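Local coordinates for cycloalternan-forming enzyme (Listeria monocytogenes serovar 1/2a, PDB 5F7U), which belongs to glycoside hydrolase family 31 and joins a TIM-barrel domain to beta-rich domains, among them a family 6 carbohydrate-binding module, at residues Gln199-Val207 against Ser217-Leu225. The protein carries 1 engineered substitution. Sequence-based numbering, arbitrary orientation.
Sequences QKSPYRMEV and SEYTTANSL
E218 and M205 are bonded across an antiparallel beta hairpin, strands 203-209 and 214-229, in the galactose mutarotase-like N-terminal domain of this family 31 glycoside hydrolase, just beyond the non-hydrogen-bonded pair E206-S217. E218 N donates to M205 O at 2.9 Å, nearly straight, whereas the return bond from M205 N goes to the side chain: E218 OE1 takes the bond that a backbone carbonyl would accept in a regular ladder; the type I turn Y219-A222 follows. This bond is also 2.9 Å, but OE1 is met from above the carboxylate plane, 56° out of it. The other oxygen, OE2, accepts from Y203 OH at 2.7 Å on its syn side, with ring and carboxylate planes 70° apart; N240 ND2 is its second donor. A water bridges OE1, Y203 O and S224 OG.

The backbone carbonyl of E218 is taken instead by R204. R204 runs out extended to NE, its CG anti to the backbone N (chi1 -174°), which brings the guanidinium alongside that carbonyl, where NE and NH2 both grip E218 O, at 2.9 and 3.0 Å. The remaining nitrogen, NH1, forms a 2.8 Å salt bridge with E206 OE2, using that oxygen's anti lone pair.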
loop_
_atom_site.group_PDB
_atom_site.type_symbol
_atom_site.label_atom_id
_atom_site.label_comp_id
_atom_site.label_asym_id
_atom_site.label_seq_id
_atom_site.Cartn_x
_atom_site.Cartn_y
_atom_site.Cartn_z
ATOM N N GLN A 199 25.320 23.400 13.213
ATOM C CA GLN A 199 26.613 24.106 13.157
ATOM C C GLN A 199 26.451 25.317 12.244
ATOM O O GLN A 199 25.695 25.255 11.270
ATOM C CB GLN A 199 27.749 23.189 12.682
ATOM C CG GLN A 199 28.145 22.076 13.663
ATOM C CD GLN A 199 28.667 22.545 15.039
ATOM O OE1 GLN A 199 29.270 23.623 15.185
ATOM N NE2 GLN A 199 28.439 21.717 16.059
ATOM N N LYS A 200 27.114 26.424 12.582
ATOM C CA LYS A 200 26.934 27.659 11.830
ATOM C C LYS A 200 27.942 27.889 10.712
ATOM O O LYS A 200 27.624 28.552 9.741
ATOM C CB LYS A 200 26.942 28.868 12.762
ATOM C CG LYS A 200 25.734 28.934 13.678
ATOM C CD LYS A 200 25.772 30.244 14.434
ATOM C CE LYS A 200 24.557 30.404 15.317
ATOM N NZ LYS A 200 24.650 31.711 16.034
ATOM N N SER A 201 29.156 27.365 10.852
ATOM C CA SER A 201 30.215 27.665 9.900
ATOM C C SER A 201 31.108 26.443 9.653
ATOM O O SER A 201 32.018 26.193 10.438
ATOM C CB SER A 201 31.030 28.873 10.382
ATOM O OG SER A 201 32.037 29.209 9.436
ATOM N N PRO A 202 30.868 25.683 8.579
ATOM C CA PRO A 202 29.752 25.892 7.646
ATOM C C PRO A 202 28.423 25.381 8.211
ATOM O O PRO A 202 28.416 24.555 9.152
ATOM C CB PRO A 202 30.167 25.071 6.421
ATOM C CG PRO A 202 31.034 24.001 6.973
ATOM C CD PRO A 202 31.796 24.640 8.096
ATOM N N TYR A 203 27.318 25.901 7.672
ATOM C CA TYR A 203 25.983 25.454 8.050
ATOM C C TYR A 203 25.878 23.937 7.872
ATOM O O TYR A 203 26.230 23.423 6.827
ATOM C CB TYR A 203 24.896 26.162 7.225
ATOM C CG TYR A 203 23.604 25.381 7.212
ATOM C CD1 TYR A 203 22.761 25.376 8.336
ATOM C CD2 TYR A 203 23.254 24.587 6.105
ATOM C CE1 TYR A 203 21.589 24.617 8.341
ATOM C CE2 TYR A 203 22.075 23.824 6.104
ATOM C CZ TYR A 203 21.259 23.841 7.229
ATOM O OH TYR A 203 20.111 23.084 7.259
ATOM N N ARG A 204 25.417 23.241 8.909
ATOM C CA ARG A 204 25.126 21.806 8.817
ATOM C C ARG A 204 24.163 21.421 9.918
ATOM O O ARG A 204 24.426 21.685 11.110
ATOM C CB ARG A 204 26.417 20.970 8.925
ATOM C CG ARG A 204 26.177 19.492 8.692
ATOM C CD ARG A 204 27.475 18.695 8.734
ATOM N NE ARG A 204 27.095 17.282 8.711
ATOM C CZ ARG A 204 27.001 16.509 9.788
ATOM N NH1 ARG A 204 27.342 16.978 10.993
ATOM N NH2 ARG A 204 26.610 15.246 9.642
ATOM N N MET A 205 23.056 20.789 9.520
ATOM C CA MET A 205 22.015 20.362 10.454
ATOM C C MET A 205 22.111 18.870 10.772
ATOM O O MET A 205 22.272 18.053 9.865
ATOM C CB MET A 205 20.634 20.637 9.849
ATOM C CG MET A 205 19.478 20.243 10.755
ATOM S SD MET A 205 17.871 20.453 9.986
ATOM C CE MET A 205 17.754 22.236 9.878
ATOM N N GLU A 206 21.997 18.546 12.057
ATOM C CA GLU A 206 21.734 17.180 12.515
ATOM C C GLU A 206 20.406 17.149 13.237
ATOM O O GLU A 206 20.153 17.986 14.112
ATOM C CB GLU A 206 22.807 16.705 13.498
ATOM C CG GLU A 206 24.210 16.615 12.924
ATOM C CD GLU A 206 25.272 16.185 13.935
ATOM O OE1 GLU A 206 24.984 16.004 15.140
ATOM O OE2 GLU A 206 26.436 16.070 13.515
ATOM N N VAL A 207 19.602 16.135 12.935
ATOM C CA VAL A 207 18.318 15.956 13.608
ATOM C C VAL A 207 18.478 14.777 14.570
ATOM O O VAL A 207 18.788 13.673 14.158
ATOM C CB VAL A 207 17.182 15.711 12.585
ATOM C CG1 VAL A 207 15.864 15.465 13.295
ATOM C CG2 VAL A 207 17.045 16.934 11.671
ATOM N N SER A 217 21.179 13.466 9.206
ATOM C CA SER A 217 21.964 14.690 9.213
ATOM C C SER A 217 22.340 15.014 7.810
ATOM O O SER A 217 22.386 14.130 6.958
ATOM C CB SER A 217 23.235 14.517 10.043
ATOM O OG SER A 217 24.023 13.446 9.562
ATOM N N GLU A 218 22.641 16.286 7.585
ATOM C CA GLU A 218 23.161 16.697 6.291
ATOM C C GLU A 218 24.571 16.189 6.056
ATOM O O GLU A 218 25.296 15.837 7.011
ATOM C CB GLU A 218 23.078 18.215 6.160
ATOM C CG GLU A 218 21.647 18.711 5.938
ATOM C CD GLU A 218 21.509 20.206 6.216
ATOM O OE1 GLU A 218 22.471 20.811 6.715
ATOM O OE2 GLU A 218 20.432 20.770 5.939
ATOM N N TYR A 219 24.954 16.133 4.783
ATOM C CA TYR A 219 26.256 15.609 4.407
ATOM C C TYR A 219 27.393 16.415 5.056
ATOM O O TYR A 219 27.255 17.628 5.254
ATOM C CB TYR A 219 26.400 15.488 2.888
ATOM C CG TYR A 219 27.393 14.423 2.492
ATOM C CD1 TYR A 219 27.110 13.058 2.687
ATOM C CD2 TYR A 219 28.629 14.767 1.940
ATOM C CE1 TYR A 219 28.035 12.075 2.346
ATOM C CE2 TYR A 219 29.559 13.785 1.576
ATOM C CZ TYR A 219 29.264 12.442 1.789
ATOM O OH TYR A 219 30.176 11.472 1.430
ATOM N N THR A 220 28.464 15.703 5.430
ATOM C CA THR A 220 29.487 16.190 6.371
ATOM C C THR A 220 30.340 17.311 5.817
ATOM O O THR A 220 30.918 18.077 6.585
ATOM C CB THR A 220 30.422 15.063 6.885
ATOM O OG1 THR A 220 31.173 15.536 8.013
ATOM C CG2 THR A 220 31.401 14.580 5.792
ATOM N N THR A 221 30.434 17.398 4.495
ATOM C CA THR A 221 31.258 18.417 3.860
ATOM C C THR A 221 30.469 19.715 3.801
ATOM O O THR A 221 30.997 20.756 3.401
ATOM C CB THR A 221 31.711 18.003 2.444
ATOM O OG1 THR A 221 30.573 17.654 1.660
ATOM C CG2 THR A 221 32.691 16.819 2.502
ATOM N N ALA A 222 29.201 19.630 4.223
ATOM C CA ALA A 222 28.252 20.743 4.242
ATOM C C ALA A 222 28.145 21.334 2.827
ATOM O O ALA A 222 28.369 20.592 1.857
ATOM C CB ALA A 222 28.624 21.772 5.309
ATOM N N ASN A 223 27.820 22.629 2.683
ATOM C CA ASN A 223 27.314 23.146 1.385
ATOM C C ASN A 223 26.347 22.130 0.738
ATOM O O ASN A 223 26.388 21.834 -0.465
ATOM C CB ASN A 223 28.462 23.526 0.446
ATOM C CG ASN A 223 29.410 24.518 1.074
ATOM O OD1 ASN A 223 28.987 25.529 1.646
ATOM N ND2 ASN A 223 30.707 24.222 0.999
ATOM N N SER A 224 25.502 21.559 1.582
ATOM C CA SER A 224 24.659 20.466 1.145
ATOM C C SER A 224 23.394 21.038 0.486
ATOM O O SER A 224 22.843 20.453 -0.456
ATOM C CB SER A 224 24.342 19.572 2.347
ATOM O OG SER A 224 23.534 20.256 3.299
ATOM N N LEU A 225 22.978 22.216 0.949
ATOM C CA LEU A 225 21.680 22.761 0.612
ATOM C C LEU A 225 21.822 23.873 -0.418
ATOM O O LEU A 225 22.509 24.866 -0.176
ATOM C CB LEU A 225 21.036 23.307 1.898
ATOM C CG LEU A 225 19.682 24.009 1.881
ATOM C CD1 LEU A 225 18.596 23.118 1.281
ATOM C CD2 LEU A 225 19.358 24.398 3.310
HETATM O O HOH W 1 24.979 21.400 5.129
HETATM O O HOH W 2 26.931 24.646 4.450
#